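Monalysin (Pseudomonas entomophila, PDB 4MKO) forms pores in host membranes as an aerolysin-like beta-barrel toxin that damages the Drosophila gut. Local coordinates at residues P8-D13 against D17-D22. Numbering follows the deposited sequence.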
loop_
_atom_site.group_PDB
_atom_site.type_symbol
_atom_site.label_atom_id
_atom_site.label_comp_id
_atom_site.label_asym_id
_atom_site.label_seq_id
_atom_site.Cartn_x
_atom_site.Cartn_y
_atom_site.Cartn_z
ATOM N N PRO A 8 2.044 6.501 -13.623
ATOM C CA PRO A 8 1.355 7.798 -13.493
ATOM C C PRO A 8 0.979 8.060 -12.028
ATOM O O PRO A 8 1.140 7.171 -11.188
ATOM C CB PRO A 8 0.091 7.598 -14.336
ATOM C CG PRO A 8 -0.218 6.138 -14.176
ATOM C CD PRO A 8 1.128 5.456 -14.135
ATOM N N THR A 9 0.438 9.255 -11.752
ATOM C CA THR A 9 -0.022 9.661 -10.418
ATOM C C THR A 9 -1.549 9.789 -10.454
ATOM O O THR A 9 -2.099 10.408 -11.367
ATOM C CB THR A 9 0.655 10.975 -9.996
ATOM O OG1 THR A 9 2.064 10.778 -9.985
ATOM C CG2 THR A 9 0.202 11.455 -8.606
ATOM N N LYS A 10 -2.231 9.188 -9.473
ATOM C CA LYS A 10 -3.693 9.178 -9.421
ATOM C C LYS A 10 -4.178 9.697 -8.083
ATOM O O LYS A 10 -3.558 9.412 -7.062
ATOM C CB LYS A 10 -4.248 7.766 -9.665
ATOM C CG LYS A 10 -3.797 7.119 -10.980
ATOM C CD LYS A 10 -4.408 7.842 -12.179
ATOM C CE LYS A 10 -3.728 7.479 -13.465
ATOM N NZ LYS A 10 -4.352 8.224 -14.593
ATOM N N LYS A 11 -5.286 10.448 -8.090
ATOM C CA LYS A 11 -5.859 10.990 -6.859
ATOM C C LYS A 11 -7.265 10.401 -6.654
ATOM O O LYS A 11 -8.175 10.722 -7.412
ATOM C CB LYS A 11 -5.910 12.525 -6.929
ATOM C CG LYS A 11 -6.490 13.199 -5.688
ATOM C CD LYS A 11 -6.388 14.713 -5.846
ATOM C CE LYS A 11 -6.944 15.462 -4.664
ATOM N NZ LYS A 11 -6.877 16.936 -4.874
ATOM N N GLY A 12 -7.410 9.549 -5.645
ATOM C CA GLY A 12 -8.685 8.956 -5.256
ATOM C C GLY A 12 -9.063 7.708 -6.024
ATOM O O GLY A 12 -8.475 7.396 -7.071
ATOM N N ASP A 13 -10.068 6.995 -5.506
ATOM C CA ASP A 13 -10.556 5.737 -6.067
ATOM C C ASP A 13 -11.105 5.865 -7.478
ATOM O O ASP A 13 -10.916 4.928 -8.260
ATOM C CB ASP A 13 -11.599 5.082 -5.147
ATOM C CG ASP A 13 -11.047 4.318 -3.944
ATOM O OD1 ASP A 13 -9.857 3.918 -3.980
ATOM O OD2 ASP A 13 -11.817 4.086 -2.989
ATOM N N ASP A 17 -9.476 3.606 -10.386
ATOM C CA ASP A 17 -10.369 2.802 -11.224
ATOM C C ASP A 17 -10.152 3.152 -12.695
ATOM O O ASP A 17 -10.119 2.251 -13.510
ATOM C CB ASP A 17 -11.826 3.066 -10.864
ATOM C CG ASP A 17 -12.350 2.162 -9.779
ATOM O OD1 ASP A 17 -11.691 1.150 -9.486
ATOM O OD2 ASP A 17 -13.460 2.426 -9.282
ATOM N N GLY A 18 -9.970 4.432 -13.004
ATOM C CA GLY A 18 -9.709 4.881 -14.376
ATOM C C GLY A 18 -8.465 4.200 -14.923
ATOM O O GLY A 18 -8.460 3.664 -16.036
ATOM N N TYR A 19 -7.421 4.142 -14.091
ATOM C CA TYR A 19 -6.159 3.484 -14.431
ATOM C C TYR A 19 -6.363 1.981 -14.682
ATOM O O TYR A 19 -5.920 1.454 -15.713
ATOM C CB TYR A 19 -5.141 3.739 -13.295
ATOM C CG TYR A 19 -3.834 2.992 -13.441
ATOM C CD1 TYR A 19 -2.870 3.407 -14.352
ATOM C CD2 TYR A 19 -3.560 1.872 -12.662
ATOM C CE1 TYR A 19 -1.652 2.738 -14.470
ATOM C CE2 TYR A 19 -2.366 1.169 -12.803
ATOM C CZ TYR A 19 -1.414 1.606 -13.706
ATOM O OH TYR A 19 -0.247 0.898 -13.849
ATOM N N LEU A 20 -7.052 1.294 -13.759
ATOM C CA LEU A 20 -7.245 -0.149 -13.876
ATOM C C LEU A 20 -8.233 -0.566 -14.948
ATOM O O LEU A 20 -8.126 -1.697 -15.432
ATOM C CB LEU A 20 -7.640 -0.779 -12.536
ATOM C CG LEU A 20 -6.609 -0.696 -11.392
ATOM C CD1 LEU A 20 -7.234 -1.170 -10.091
ATOM C CD2 LEU A 20 -5.368 -1.529 -11.710
ATOM N N LEU A 21 -9.202 0.320 -15.297
ATOM C CA LEU A 21 -10.243 0.007 -16.298
ATOM C C LEU A 21 -9.802 0.330 -17.712
ATOM O O LEU A 21 -10.554 0.096 -18.666
ATOM C CB LEU A 21 -11.568 0.681 -15.973
ATOM C CG LEU A 21 -12.289 0.168 -14.705
ATOM C CD1 LEU A 21 -13.410 1.075 -14.351
ATOM C CD2 LEU A 21 -12.757 -1.266 -14.870
ATOM N N ASP A 22 -8.558 0.820 -17.841
ATOM C CA ASP A 22 -7.945 1.094 -19.130
ATOM C C ASP A 22 -7.161 -0.168 -19.488
ATOM O O ASP A 22 -6.049 -0.394 -18.985
ATOM C CB ASP A 22 -7.038 2.337 -19.051
ATOM C CG ASP A 22 -6.139 2.531 -20.264
ATOM O OD1 ASP A 22 -6.458 1.977 -21.331
ATOM O OD2 ASP A 22 -5.127 3.227 -20.138
#
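Asp-17 N donates a hydrogen bond to Asp-13 O at 2.9 Å, an i to i+4 helical bond within helix 12-20. It is fairly straight, with an N-H...O angle of 161°. The CA atoms of these two residues are 5.9 Å apart. Lys-10 and Tyr-19 are the nearest CA pair between strand 9-10 and the end of the helix, at 8.0 Å.

Side chains close this gap. The CB of Tyr-19 points toward segment 8-13, and CG lies anti to the backbone N (chi1 174°), which brings the ring beside Pro-8. Its CE1 lies 3.7 Å from Pro-8 CG, and the two side chains cross at about a right angle. Lys-10 reaches the base of the same tyrosine. Its chain bends at chi2 (-68°), and its CE then comes to 4.0 Å from Tyr-19 CB. This contact uses the aliphatic part of the lysine. Lys-10 also touches Ala-15 and Ile-16 of the helix.

Several polar groups have partners outside the two segments. Tyr-19 OH is hydrogen-bonded to Gly-29 N, at the start of strand 29-43. Asp-17 OD1 forms a salt bridge with Lys-186. Asp-13 OD1 and OD2 bond to Gln-184 NE2 and Ser-111 N. The carboxylates of Asp-13 and Asp-17 stay apart, with 6.4 Å between their OD1 atoms.

Strand 9-10, helix 12-20 and strand 29-43 make a beta-alpha-beta unit, in which the two strands run parallel. The side-chain contacts across the segments are apolar, and the one hydrogen bond is main-chain. Pro-8 and the CE methylene of Lys-10 pack against the tyrosine at and just before the first strand, while its hydroxyl ties the helix to the second. The acidic ends of the two aspartates link the same helix to other parts of the chain.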